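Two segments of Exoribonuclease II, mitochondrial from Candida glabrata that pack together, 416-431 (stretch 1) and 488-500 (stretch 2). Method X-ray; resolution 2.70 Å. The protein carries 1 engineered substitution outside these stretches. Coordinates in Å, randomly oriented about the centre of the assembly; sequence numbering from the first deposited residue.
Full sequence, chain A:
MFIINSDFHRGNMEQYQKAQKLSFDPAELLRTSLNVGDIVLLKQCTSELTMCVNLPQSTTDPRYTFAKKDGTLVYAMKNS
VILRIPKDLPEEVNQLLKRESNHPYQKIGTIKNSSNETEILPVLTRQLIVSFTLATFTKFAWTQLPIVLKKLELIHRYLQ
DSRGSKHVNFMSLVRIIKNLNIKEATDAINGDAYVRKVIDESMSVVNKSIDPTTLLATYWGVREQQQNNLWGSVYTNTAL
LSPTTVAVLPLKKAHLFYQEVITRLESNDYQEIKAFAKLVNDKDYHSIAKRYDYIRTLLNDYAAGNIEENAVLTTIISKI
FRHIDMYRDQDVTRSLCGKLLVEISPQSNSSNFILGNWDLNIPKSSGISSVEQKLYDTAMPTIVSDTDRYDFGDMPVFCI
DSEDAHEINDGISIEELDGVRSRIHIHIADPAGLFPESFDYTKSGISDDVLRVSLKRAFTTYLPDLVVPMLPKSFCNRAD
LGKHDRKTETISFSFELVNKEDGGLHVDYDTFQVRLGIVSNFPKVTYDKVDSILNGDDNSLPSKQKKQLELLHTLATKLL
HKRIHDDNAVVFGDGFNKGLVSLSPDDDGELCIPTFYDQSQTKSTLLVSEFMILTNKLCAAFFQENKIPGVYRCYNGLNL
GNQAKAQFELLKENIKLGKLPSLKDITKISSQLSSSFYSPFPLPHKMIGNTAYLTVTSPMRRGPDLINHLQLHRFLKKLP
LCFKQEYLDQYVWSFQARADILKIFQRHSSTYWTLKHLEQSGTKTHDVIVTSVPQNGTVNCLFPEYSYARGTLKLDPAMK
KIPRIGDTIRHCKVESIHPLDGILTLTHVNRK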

# COMPACT_ATOMS: atom_id res chain seq x y z
N GLU A 416 16.44 -33.54 -11.12
CA GLU A 416 17.24 -34.28 -10.16
C GLU A 416 18.42 -34.87 -10.93
O GLU A 416 18.25 -35.76 -11.77
CB GLU A 416 16.42 -35.34 -9.44
CG GLU A 416 17.03 -35.64 -8.08
CD GLU A 416 16.26 -36.69 -7.29
OE1 GLU A 416 15.26 -37.25 -7.81
OE2 GLU A 416 16.64 -36.92 -6.11
N LEU A 417 19.59 -34.30 -10.68
CA LEU A 417 20.86 -34.68 -11.27
C LEU A 417 21.49 -35.86 -10.55
O LEU A 417 21.89 -36.85 -11.17
CB LEU A 417 21.80 -33.48 -11.21
CG LEU A 417 21.26 -32.23 -11.86
CD1 LEU A 417 22.30 -31.12 -11.85
CD2 LEU A 417 20.81 -32.57 -13.27
N ASP A 418 21.59 -35.76 -9.23
CA ASP A 418 22.14 -36.79 -8.38
C ASP A 418 21.26 -36.87 -7.15
O ASP A 418 20.33 -36.08 -6.97
CB ASP A 418 23.60 -36.49 -8.00
N GLY A 419 21.53 -37.86 -6.29
CA GLY A 419 20.91 -37.86 -4.98
C GLY A 419 21.28 -36.65 -4.16
O GLY A 419 20.49 -36.18 -3.33
N VAL A 420 22.49 -36.13 -4.38
CA VAL A 420 22.99 -35.00 -3.61
C VAL A 420 22.55 -33.65 -4.20
O VAL A 420 22.40 -32.66 -3.47
CB VAL A 420 24.52 -35.11 -3.56
CG1 VAL A 420 25.05 -35.27 -4.96
CG2 VAL A 420 25.13 -33.88 -2.87
N ARG A 421 22.36 -33.57 -5.52
CA ARG A 421 22.23 -32.30 -6.23
C ARG A 421 20.99 -32.24 -7.12
O ARG A 421 20.69 -33.19 -7.86
CB ARG A 421 23.47 -32.08 -7.05
CG ARG A 421 23.41 -30.93 -7.93
CD ARG A 421 24.75 -30.74 -8.55
NE ARG A 421 25.79 -30.51 -7.53
CZ ARG A 421 26.41 -29.35 -7.31
NH1 ARG A 421 26.10 -28.26 -8.00
NH2 ARG A 421 27.35 -29.28 -6.37
N SER A 422 20.29 -31.10 -7.08
CA SER A 422 19.13 -30.83 -7.93
C SER A 422 19.33 -29.49 -8.62
O SER A 422 19.92 -28.57 -8.06
CB SER A 422 17.83 -30.79 -7.12
OG SER A 422 17.82 -31.71 -6.05
N ARG A 423 18.82 -29.38 -9.84
CA ARG A 423 18.85 -28.12 -10.54
C ARG A 423 17.45 -27.56 -10.65
O ARG A 423 16.50 -28.29 -10.96
CB ARG A 423 19.44 -28.23 -11.94
CG ARG A 423 19.31 -26.90 -12.70
CD ARG A 423 19.91 -26.92 -14.08
NE ARG A 423 21.21 -27.58 -14.11
CZ ARG A 423 21.52 -28.56 -14.95
NH1 ARG A 423 20.62 -28.99 -15.82
NH2 ARG A 423 22.72 -29.11 -14.92
N ILE A 424 17.33 -26.26 -10.40
CA ILE A 424 16.05 -25.60 -10.30
C ILE A 424 15.93 -24.49 -11.32
O ILE A 424 16.87 -23.73 -11.55
CB ILE A 424 15.85 -25.04 -8.89
CG1 ILE A 424 16.29 -26.11 -7.92
CG2 ILE A 424 14.43 -24.63 -8.75
CD1 ILE A 424 15.39 -27.33 -7.92
N HIS A 425 14.74 -24.39 -11.90
CA HIS A 425 14.43 -23.39 -12.90
C HIS A 425 13.16 -22.68 -12.50
O HIS A 425 12.13 -23.32 -12.30
CB HIS A 425 14.26 -24.01 -14.26
CG HIS A 425 15.49 -24.70 -14.75
ND1 HIS A 425 16.49 -24.05 -15.43
CD2 HIS A 425 15.88 -25.99 -14.65
CE1 HIS A 425 17.44 -24.91 -15.74
NE2 HIS A 425 17.09 -26.10 -15.28
N ILE A 426 13.25 -21.36 -12.40
CA ILE A 426 12.13 -20.52 -12.06
C ILE A 426 11.83 -19.70 -13.28
O ILE A 426 12.62 -18.84 -13.68
CB ILE A 426 12.44 -19.63 -10.87
CG1 ILE A 426 13.20 -20.46 -9.86
CG2 ILE A 426 11.16 -19.09 -10.28
CD1 ILE A 426 12.34 -21.58 -9.30
N HIS A 427 10.68 -19.97 -13.87
CA HIS A 427 10.31 -19.32 -15.11
C HIS A 427 9.29 -18.26 -14.78
O HIS A 427 8.21 -18.56 -14.29
CB HIS A 427 9.75 -20.31 -16.12
CG HIS A 427 10.53 -21.57 -16.16
ND1 HIS A 427 11.79 -21.63 -16.70
CD2 HIS A 427 10.22 -22.82 -15.76
CE1 HIS A 427 12.24 -22.86 -16.59
NE2 HIS A 427 11.30 -23.61 -16.04
N ILE A 428 9.66 -17.03 -15.05
CA ILE A 428 8.83 -15.89 -14.75
C ILE A 428 8.28 -15.42 -16.08
O ILE A 428 9.01 -15.38 -17.08
CB ILE A 428 9.67 -14.81 -14.07
CG1 ILE A 428 10.11 -15.29 -12.69
CG2 ILE A 428 8.85 -13.58 -13.89
CD1 ILE A 428 9.06 -16.12 -11.99
N ALA A 429 6.99 -15.10 -16.12
CA ALA A 429 6.45 -14.54 -17.35
C ALA A 429 7.29 -13.35 -17.77
O ALA A 429 7.93 -12.69 -16.93
CB ALA A 429 5.00 -14.15 -17.15
N ASP A 430 7.32 -13.02 -19.05
CA ASP A 430 8.18 -11.95 -19.53
C ASP A 430 7.33 -10.86 -20.17
O ASP A 430 7.30 -10.70 -21.39
CB ASP A 430 9.23 -12.45 -20.52
CG ASP A 430 10.04 -11.32 -21.08
OD1 ASP A 430 10.46 -10.46 -20.27
OD2 ASP A 430 10.24 -11.29 -22.31
N PRO A 431 6.63 -10.09 -19.35
CA PRO A 431 5.87 -8.99 -19.91
C PRO A 431 6.78 -7.89 -20.41
O PRO A 431 6.41 -7.16 -21.34
CB PRO A 431 4.97 -8.57 -18.76
CG PRO A 431 5.75 -8.91 -17.55
CD PRO A 431 6.62 -10.08 -17.88
N THR A 488 5.94 -20.46 -24.95
CA THR A 488 5.67 -19.41 -23.97
C THR A 488 6.98 -18.82 -23.48
O THR A 488 7.78 -19.51 -22.84
CB THR A 488 4.85 -19.97 -22.81
OG1 THR A 488 3.52 -20.24 -23.26
CG2 THR A 488 4.82 -18.99 -21.66
N GLU A 489 7.20 -17.56 -23.81
CA GLU A 489 8.43 -16.86 -23.47
C GLU A 489 8.51 -16.61 -21.98
O GLU A 489 7.53 -16.26 -21.32
CB GLU A 489 8.53 -15.55 -24.22
CG GLU A 489 7.92 -15.60 -25.61
CD GLU A 489 8.47 -14.51 -26.51
OE1 GLU A 489 9.69 -14.23 -26.40
OE2 GLU A 489 7.70 -13.93 -27.31
N THR A 490 9.70 -16.77 -21.43
CA THR A 490 9.90 -16.56 -20.02
C THR A 490 11.16 -15.78 -19.83
O THR A 490 11.94 -15.58 -20.76
CB THR A 490 10.08 -17.85 -19.22
OG1 THR A 490 11.45 -18.25 -19.34
CG2 THR A 490 9.21 -18.91 -19.74
N ILE A 491 11.37 -15.41 -18.58
CA ILE A 491 12.68 -15.10 -18.07
C ILE A 491 12.96 -16.13 -16.99
O ILE A 491 12.22 -16.21 -16.01
CB ILE A 491 12.76 -13.69 -17.48
CG1 ILE A 491 12.43 -12.65 -18.56
CG2 ILE A 491 14.14 -13.44 -16.93
CD1 ILE A 491 12.82 -11.21 -18.14
N SER A 492 14.02 -16.89 -17.16
CA SER A 492 14.21 -18.05 -16.32
C SER A 492 15.51 -17.96 -15.55
O SER A 492 16.56 -17.59 -16.09
CB SER A 492 14.14 -19.32 -17.16
OG SER A 492 12.93 -19.34 -17.91
N PHE A 493 15.42 -18.31 -14.27
CA PHE A 493 16.52 -18.22 -13.34
C PHE A 493 16.84 -19.62 -12.90
O PHE A 493 15.98 -20.30 -12.34
CB PHE A 493 16.14 -17.37 -12.14
CG PHE A 493 15.64 -16.02 -12.52
CD1 PHE A 493 14.33 -15.85 -12.96
CD2 PHE A 493 16.47 -14.91 -12.44
CE1 PHE A 493 13.85 -14.60 -13.33
CE2 PHE A 493 16.00 -13.66 -12.80
CZ PHE A 493 14.69 -13.50 -13.25
N SER A 494 18.05 -20.06 -13.14
CA SER A 494 18.41 -21.45 -12.96
C SER A 494 19.59 -21.52 -12.01
O SER A 494 20.45 -20.63 -12.01
CB SER A 494 18.74 -22.10 -14.28
OG SER A 494 17.77 -21.74 -15.26
N PHE A 495 19.59 -22.55 -11.17
CA PHE A 495 20.68 -22.75 -10.23
C PHE A 495 20.51 -24.11 -9.57
O PHE A 495 19.46 -24.75 -9.68
CB PHE A 495 20.69 -21.68 -9.17
CG PHE A 495 19.38 -21.50 -8.54
CD1 PHE A 495 18.45 -20.64 -9.09
CD2 PHE A 495 19.03 -22.27 -7.45
CE1 PHE A 495 17.19 -20.49 -8.52
CE2 PHE A 495 17.79 -22.14 -6.87
CZ PHE A 495 16.86 -21.24 -7.41
N GLU A 496 21.55 -24.53 -8.87
CA GLU A 496 21.59 -25.85 -8.29
C GLU A 496 21.78 -25.81 -6.79
O GLU A 496 22.53 -24.98 -6.25
CB GLU A 496 22.67 -26.69 -8.90
CG GLU A 496 22.30 -27.12 -10.28
CD GLU A 496 23.51 -27.44 -11.11
OE1 GLU A 496 24.55 -27.76 -10.51
OE2 GLU A 496 23.42 -27.40 -12.36
N LEU A 497 21.09 -26.73 -6.14
CA LEU A 497 21.13 -26.92 -4.71
C LEU A 497 21.66 -28.30 -4.42
O LEU A 497 21.32 -29.27 -5.10
CB LEU A 497 19.77 -26.78 -4.10
CG LEU A 497 19.23 -25.40 -4.34
CD1 LEU A 497 17.87 -25.52 -4.91
CD2 LEU A 497 19.17 -24.78 -2.98
N VAL A 498 22.48 -28.37 -3.38
CA VAL A 498 23.11 -29.59 -2.95
C VAL A 498 22.62 -29.92 -1.54
O VAL A 498 22.57 -29.03 -0.68
CB VAL A 498 24.64 -29.44 -3.01
CG1 VAL A 498 24.99 -28.90 -4.35
CG2 VAL A 498 25.11 -28.45 -1.98
N ASN A 499 22.20 -31.15 -1.33
CA ASN A 499 21.91 -31.59 0.03
C ASN A 499 23.23 -31.71 0.77
O ASN A 499 24.21 -32.22 0.23
CB ASN A 499 21.15 -32.91 0.04
CG ASN A 499 19.88 -32.86 -0.77
OD1 ASN A 499 19.75 -32.04 -1.68
ND2 ASN A 499 18.93 -33.73 -0.45
N LYS A 500 23.26 -31.21 2.00
CA LYS A 500 24.47 -31.19 2.81
C LYS A 500 24.46 -32.30 3.86
O LYS A 500 23.42 -32.87 4.20
CB LYS A 500 24.66 -29.81 3.47

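Two neighbouring strands of a β-sheet illustrate how a regular backbone ladder lets sequence alternation give each face its own chemistry. The two stretches run antiparallel and bury 1103 Å² between them.

The backbone supplies the frame. Ser 422, Ile 424, Ile 426 and Ile 428 pair with Leu 497, Phe 495, Phe 493 and Ile 491, each pair exchanging two N-H···O bonds; the shortest within these pairs joins Ile 424 N to Phe 495 O at 2.7 Å. Asn 499 N extends the ladder to Val 420 O at 2.6 Å. Between the rungs, CA-H groups approach carbonyls, as where Ser 494 CA lies 3.1 Å from Ile 424 O.

The same hydrogen-bonded pairs direct their side chains to one face, which is largely apolar and buried. Ile 424 CG1 meets Leu 497 CD1 at 3.5 Å, while its CB sits over one face of the Phe 495 ring, 4.0 Å from CE2. Farther along, Ile 428 CG1 reaches Phe 493 CE1 at 3.9 Å. The β-branched isoleucines suit an extended backbone and pack beside the aromatic rings.

The intervening pairs turn to the other face, where polar groups find partners across the strands. His 425 ND1 and Ser 494 OG share a hydrogen bond of 2.6 Å, and His 427 ND1 and Ser 492 OG one of 2.8 Å; each hydroxyl lies at the imidazole edge, so these buried polar atoms are satisfied.

Towards the more exposed end, charge takes over. Glu 496 forms salt bridges with two arginines: OE1 to Arg 421 NH1 at 3.0 Å and OE2 to Arg 423 NE at 2.8 Å. Val 498 CG1 covers one face of the Arg 421 guanidinium, leaving its edge to the carboxylate.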